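Long-range contacts in type C neurotoxin (Clostridium botulinum, PDB 3PME), which probably binds gangliosides and membrane lipids at the neuronal surface, as the receptor-binding domain of a botulinum C/D mosaic neurotoxin: residues K6-Q11 with R196-F201; Y23-R28 with I52-N57. All coordinates share one frame; numbering follows the deposited sequence.

Contact 1 of 2, residues K6-Q11 with R196-F201; sequences KILSLQ and RDFNIF
Ile7 and Leu8 both present their backbone N-H to the carbonyl of Ile200, the signature of a classic beta bulge, here in an antiparallel pair of the concanavalin-like N-terminal half of the receptor-binding domain. The bond from Ile7 N to Ile200 O measures 2.9 Å, whereas that from Leu8 N to the same oxygen is weak at 3.3 Å. Beyond the bulge the pairing becomes regular: Ile200 N donates to Leu8 O over 3.0 Å, and Leu10 N meets Phe198 O almost head-on, with a C=O...N angle of 170°. Water then takes over, one molecule donating to Leu10 O and accepting from Phe198 N. Apolar side chains pack beside this ladder. Ile7 has CG1 wedged between its own backbone N and carbonyl carbon (chi1 61°), and its CD1 reaches Ile200 CG2 at 3.7 Å. Leu8 CD2 sits at the edge of the Phe198 ring, 4.0 Å from Phe198 CE1, and also touches Ile200 CD1. Leu10 and Phe198 lie alongside each other, pointing the same way. Behind this layer, Leu8 and Ile200 press on Ile179 and the Phe198 ring meets Phe181 edge-to-face, so strand 178-181 of another sheet backs the apolar side. On the other face the Asn199 side chain lies among Lys6, Ser9 and Gln217 of helix 207-218. There Lys6, its chain bent at chi3 (53°), crosses the Asn199 side chain at CD and brings NZ to Ser9 OG of its own segment, a weak bond of 3.4 Å.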
loop_
_atom_site.group_PDB
_atom_site.type_symbol
_atom_site.label_atom_id
_atom_site.label_comp_id
_atom_site.label_asym_id
_atom_site.label_seq_id
_atom_site.Cartn_x
_atom_site.Cartn_y
_atom_site.Cartn_z
ATOM N N LYS A 6 13.603 18.721 10.897
ATOM C CA LYS A 6 13.567 17.334 11.348
ATOM C C LYS A 6 14.486 17.156 12.556
ATOM O O LYS A 6 15.691 17.395 12.460
ATOM C CB LYS A 6 13.980 16.407 10.203
ATOM C CG LYS A 6 13.537 14.972 10.362
ATOM C CD LYS A 6 13.403 14.276 9.006
ATOM C CE LYS A 6 14.669 14.410 8.184
ATOM N NZ LYS A 6 14.603 13.605 6.922
ATOM N N ILE A 7 13.928 16.756 13.696
ATOM C CA ILE A 7 14.742 16.536 14.890
ATOM C C ILE A 7 14.918 15.050 15.211
ATOM O O ILE A 7 15.642 14.685 16.130
ATOM C CB ILE A 7 14.227 17.328 16.118
ATOM C CG1 ILE A 7 12.802 16.919 16.491
ATOM C CG2 ILE A 7 14.304 18.828 15.853
ATOM C CD1 ILE A 7 12.734 15.667 17.326
ATOM N N LEU A 8 14.238 14.198 14.447
ATOM C CA LEU A 8 14.435 12.755 14.544
ATOM C C LEU A 8 14.042 12.146 13.215
ATOM O O LEU A 8 13.001 12.477 12.663
ATOM C CB LEU A 8 13.595 12.151 15.675
ATOM C CG LEU A 8 13.691 10.628 15.796
ATOM C CD1 LEU A 8 15.087 10.220 16.238
ATOM C CD2 LEU A 8 12.661 10.101 16.785
ATOM N N SER A 9 14.896 11.286 12.672
ATOM C CA SER A 9 14.601 10.618 11.420
ATOM C C SER A 9 15.199 9.218 11.458
ATOM O O SER A 9 16.417 9.044 11.303
ATOM C CB SER A 9 15.167 11.422 10.241
ATOM O OG SER A 9 14.700 10.919 9.002
ATOM N N LEU A 10 14.350 8.215 11.680
ATOM C CA LEU A 10 14.832 6.843 11.748
ATOM C C LEU A 10 14.979 6.304 10.339
ATOM O O LEU A 10 14.000 6.152 9.602
ATOM C CB LEU A 10 13.896 5.956 12.571
ATOM C CG LEU A 10 13.653 6.376 14.020
ATOM C CD1 LEU A 10 12.689 5.384 14.669
ATOM C CD2 LEU A 10 14.968 6.450 14.798
ATOM N N GLN A 11 16.221 6.041 9.955
ATOM C CA GLN A 11 16.500 5.537 8.623
ATOM C C GLN A 11 17.520 4.424 8.694
ATOM O O GLN A 11 18.306 4.340 9.633
ATOM C CB GLN A 11 16.994 6.658 7.712
ATOM C CG GLN A 11 15.955 7.741 7.466
ATOM C CD GLN A 11 16.390 8.732 6.413
ATOM O OE1 GLN A 11 15.570 9.246 5.649
ATOM N NE2 GLN A 11 17.688 9.005 6.360
ATOM N N ARG A 196 7.232 2.597 8.666
ATOM C CA ARG A 196 8.406 3.074 7.932
ATOM C C ARG A 196 8.519 4.588 7.937
ATOM O O ARG A 196 7.531 5.299 8.097
ATOM C CB ARG A 196 8.435 2.543 6.495
ATOM C CG ARG A 196 7.533 3.308 5.514
ATOM C CD ARG A 196 7.711 2.682 4.147
ATOM N NE ARG A 196 7.278 3.518 3.035
ATOM C CZ ARG A 196 6.105 3.399 2.433
ATOM N NH1 ARG A 196 5.219 2.500 2.854
ATOM N NH2 ARG A 196 5.820 4.162 1.393
ATOM N N ASP A 197 9.740 5.064 7.744
ATOM C CA ASP A 197 10.034 6.483 7.589
ATOM C C ASP A 197 9.526 7.314 8.770
ATOM O O ASP A 197 8.885 8.350 8.593
ATOM C CB ASP A 197 9.505 7.007 6.249
ATOM C CG ASP A 197 10.174 6.339 5.058
ATOM O OD1 ASP A 197 11.368 6.612 4.820
ATOM O OD2 ASP A 197 9.512 5.546 4.369
ATOM N N PHE A 198 9.834 6.863 9.975
ATOM C CA PHE A 198 9.410 7.597 11.165
ATOM C C PHE A 198 10.225 8.885 11.359
ATOM O O PHE A 198 11.462 8.833 11.460
ATOM C CB PHE A 198 9.495 6.737 12.421
ATOM C CG PHE A 198 8.866 7.390 13.617
ATOM C CD1 PHE A 198 9.623 8.191 14.465
ATOM C CD2 PHE A 198 7.518 7.225 13.870
ATOM C CE1 PHE A 198 9.043 8.817 15.556
ATOM C CE2 PHE A 198 6.920 7.848 14.963
ATOM C CZ PHE A 198 7.685 8.649 15.806
ATOM N N ASN A 199 9.517 10.020 11.406
ATOM C CA ASN A 199 10.118 11.353 11.529
ATOM C C ASN A 199 9.408 12.197 12.578
ATOM O O ASN A 199 8.185 12.128 12.723
ATOM C CB ASN A 199 10.005 12.124 10.210
ATOM C CG ASN A 199 10.922 11.585 9.137
ATOM O OD1 ASN A 199 12.051 11.216 9.416
ATOM N ND2 ASN A 199 10.446 11.571 7.897
ATOM N N ILE A 200 10.165 13.033 13.285
ATOM C CA ILE A 200 9.554 14.065 14.115
ATOM C C ILE A 200 10.138 15.411 13.715
ATOM O O ILE A 200 11.332 15.522 13.497
ATOM C CB ILE A 200 9.768 13.811 15.612
ATOM C CG1 ILE A 200 9.127 12.478 16.012
ATOM C CG2 ILE A 200 9.160 14.967 16.450
ATOM C CD1 ILE A 200 9.309 12.090 17.463
ATOM N N PHE A 201 9.277 16.418 13.605
ATOM C CA PHE A 201 9.672 17.757 13.167
ATOM C C PHE A 201 9.379 18.743 14.289
ATOM O O PHE A 201 8.421 18.562 15.044
ATOM C CB PHE A 201 8.869 18.177 11.928
ATOM C CG PHE A 201 9.034 17.263 10.743
ATOM C CD1 PHE A 201 8.281 16.095 10.634
ATOM C CD2 PHE A 201 9.923 17.582 9.728
ATOM C CE1 PHE A 201 8.435 15.258 9.542
ATOM C CE2 PHE A 201 10.078 16.753 8.637
ATOM C CZ PHE A 201 9.329 15.590 8.541
HETATM O O HOH W 1 11.678 4.570 10.135
HETATM O O HOH W 2 12.505 9.013 6.008
#

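Contact 2 of 2, residues Y23-R28 with I52-N57; sequences YNAEVR and IIVNLN
An antiparallel ladder at the margin of a three-stranded sheet, in the lectin-like N-terminal half of the receptor-binding domain, joins Glu26-Arg28 to Ile53-Asn55. Two hydrogen-bonded pairs flank the non-hydrogen-bonded pair Val27-Val54. At one, Glu26 and Asn55 exchange two bonds, Glu26 N to Asn55 O and Asn55 N to Glu26 O, each 2.9 Å. At the other the bonds are shorter and straighter: Arg28 N reaches Ile53 O at 2.8 Å with an N-H...O angle of 177°, and Ile53 N reaches Arg28 O at 2.7 Å. Side chains alternate between two faces. On that of Glu26, Arg28, Ile53 and Asn55, Arg28 runs beside Ile53, and a bend at chi3 (77°) folds the guanidinium back so that Ile53 CB lies over one face, offset toward its rim, while NH2 comes 3.8 Å from Ile53 CG1. Glu26 OE2 approaches the guanidinium edge in its plane, 3.3 Å from Arg28 NH1, a salt bridge whose hydrogen bond is weak. Asn55 lies alongside Glu26 but turns OD1 to Thr178. On the apolar face, Val27 CG1 meets Ile52 CG2 at 3.9 Å, and Ala25 CB packs against Val54 CG1. Past the ladder two waters bridge the chains, both donating to Tyr23 O, one accepting from Asn57 N and the other from Asn57 ND2, while Asn57 OD1 is hydrogen-bonded to Asn59 N. Strand 51-55 is the middle one, bonded on its far flank to strand 178-181, while Ala25, Val27 and Val54 rest on Leu8 and Leu10 of strand 6-13.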
loop_
_atom_site.group_PDB
_atom_site.type_symbol
_atom_site.label_atom_id
_atom_site.label_comp_id
_atom_site.label_asym_id
_atom_site.label_seq_id
_atom_site.Cartn_x
_atom_site.Cartn_y
_atom_site.Cartn_z
ATOM N N TYR A 23 21.000 14.987 14.935
ATOM C CA TYR A 23 20.972 15.119 16.389
ATOM C C TYR A 23 21.377 13.835 17.101
ATOM O O TYR A 23 21.385 13.775 18.324
ATOM C CB TYR A 23 19.593 15.586 16.869
ATOM C CG TYR A 23 19.206 16.947 16.351
ATOM C CD1 TYR A 23 19.593 18.102 17.021
ATOM C CD2 TYR A 23 18.465 17.080 15.186
ATOM C CE1 TYR A 23 19.240 19.354 16.546
ATOM C CE2 TYR A 23 18.105 18.322 14.706
ATOM C CZ TYR A 23 18.500 19.456 15.386
ATOM O OH TYR A 23 18.144 20.698 14.903
ATOM N N ASN A 24 21.714 12.808 16.324
ATOM C CA ASN A 24 22.299 11.580 16.854
ATOM C C ASN A 24 21.585 10.948 18.053
ATOM O O ASN A 24 22.218 10.593 19.046
ATOM C CB ASN A 24 23.780 11.806 17.193
ATOM C CG ASN A 24 24.633 11.999 15.957
ATOM O OD1 ASN A 24 25.089 13.106 15.671
ATOM N ND2 ASN A 24 24.851 10.917 15.210
ATOM N N ALA A 25 20.271 10.782 17.963
ATOM C CA ALA A 25 19.558 10.103 19.037
ATOM C C ALA A 25 20.105 8.690 19.184
ATOM O O ALA A 25 20.571 8.093 18.209
ATOM C CB ALA A 25 18.059 10.058 18.741
ATOM N N GLU A 26 20.052 8.154 20.398
ATOM C CA GLU A 26 20.378 6.751 20.598
ATOM C C GLU A 26 19.207 5.884 20.151
ATOM O O GLU A 26 18.069 6.121 20.544
ATOM C CB GLU A 26 20.694 6.461 22.065
ATOM C CG GLU A 26 20.864 4.982 22.348
ATOM C CD GLU A 26 20.930 4.662 23.830
ATOM O OE1 GLU A 26 20.874 5.600 24.658
ATOM O OE2 GLU A 26 21.037 3.463 24.165
ATOM N N VAL A 27 19.495 4.880 19.331
ATOM C CA VAL A 27 18.474 3.954 18.862
ATOM C C VAL A 27 18.901 2.542 19.227
ATOM O O VAL A 27 19.847 2.004 18.650
ATOM C CB VAL A 27 18.282 4.062 17.341
ATOM C CG1 VAL A 27 17.228 3.069 16.851
ATOM C CG2 VAL A 27 17.913 5.490 16.947
ATOM N N ARG A 28 18.225 1.953 20.204
ATOM C CA ARG A 28 18.573 0.609 20.639
ATOM C C ARG A 28 17.456 -0.368 20.328
ATOM O O ARG A 28 16.294 -0.105 20.617
ATOM C CB ARG A 28 18.877 0.581 22.136
ATOM C CG ARG A 28 19.300 -0.791 22.632
ATOM C CD ARG A 28 19.703 -0.770 24.099
ATOM N NE ARG A 28 18.550 -0.726 24.996
ATOM C CZ ARG A 28 18.141 0.361 25.643
ATOM N NH1 ARG A 28 18.788 1.509 25.499
ATOM N NH2 ARG A 28 17.081 0.301 26.439
ATOM N N ILE A 52 11.967 -1.097 19.887
ATOM C CA ILE A 52 12.993 -0.133 19.539
ATOM C C ILE A 52 12.922 0.971 20.581
ATOM O O ILE A 52 11.869 1.565 20.779
ATOM C CB ILE A 52 12.772 0.464 18.152
ATOM C CG1 ILE A 52 12.755 -0.639 17.089
ATOM C CG2 ILE A 52 13.854 1.500 17.852
ATOM C CD1 ILE A 52 12.500 -0.124 15.681
ATOM N N ILE A 53 14.027 1.222 21.271
ATOM C CA ILE A 53 14.054 2.269 22.285
ATOM C C ILE A 53 14.854 3.439 21.742
ATOM O O ILE A 53 16.027 3.289 21.396
ATOM C CB ILE A 53 14.730 1.786 23.580
ATOM C CG1 ILE A 53 14.159 0.436 24.034
ATOM C CG2 ILE A 53 14.643 2.858 24.668
ATOM C CD1 ILE A 53 12.669 0.368 24.049
ATOM N N VAL A 54 14.219 4.601 21.642
ATOM C CA VAL A 54 14.901 5.791 21.148
ATOM C C VAL A 54 15.066 6.799 22.277
ATOM O O VAL A 54 14.090 7.189 22.899
ATOM C CB VAL A 54 14.127 6.444 19.985
ATOM C CG1 VAL A 54 14.858 7.679 19.468
ATOM C CG2 VAL A 54 13.906 5.433 18.852
ATOM N N ASN A 55 16.304 7.192 22.557
ATOM C CA ASN A 55 16.557 8.264 23.517
ATOM C C ASN A 55 17.106 9.488 22.807
ATOM O O ASN A 55 18.233 9.471 22.310
ATOM C CB ASN A 55 17.546 7.803 24.587
ATOM C CG ASN A 55 16.933 6.824 25.556
ATOM O OD1 ASN A 55 16.123 7.202 26.399
ATOM N ND2 ASN A 55 17.322 5.561 25.451
ATOM N N LEU A 56 16.300 10.539 22.741
ATOM C CA LEU A 56 16.722 11.796 22.151
ATOM C C LEU A 56 17.683 12.505 23.087
ATOM O O LEU A 56 17.641 12.305 24.299
ATOM C CB LEU A 56 15.515 12.708 21.922
ATOM C CG LEU A 56 14.605 12.481 20.711
ATOM C CD1 LEU A 56 14.187 11.032 20.591
ATOM C CD2 LEU A 56 13.383 13.404 20.828
ATOM N N ASN A 57 18.553 13.323 22.508
ATOM C CA ASN A 57 19.319 14.285 23.269
ATOM C C ASN A 57 18.299 15.204 23.907
ATOM O O ASN A 57 17.556 15.903 23.211
ATOM C CB ASN A 57 20.240 15.069 22.333
ATOM C CG ASN A 57 21.093 16.086 23.063
ATOM O OD1 ASN A 57 20.662 16.688 24.047
ATOM N ND2 ASN A 57 22.311 16.293 22.576
HETATM O O HOH W 3 18.862 13.335 19.735
HETATM O O HOH W 4 22.856 15.653 19.533
#

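In the fold
Contacts 1 and 2 show one antiparallel rule serving two layers of a beta sandwich. Contact 1 is buried and belongs to the large sheet; contact 2 lies farther out, in the small sheet where strand 26-30 is outermost. Their centres are 11 Å apart and their apolar faces touch, Leu10 CD2 lying 3.8 Å from Val27 CG2 and Leu8 CD1 3.9 Å from Ala25 CB. Strand 178-181 is shared: it bonds to contact 2 within its sheet and packs against contact 1. Chemistry follows place. The inner pairing is interrupted by a bulge and carries a phenylalanine on each face; the outer one keeps an unbroken register and bears its Glu26-Arg28 pair on exposed residues.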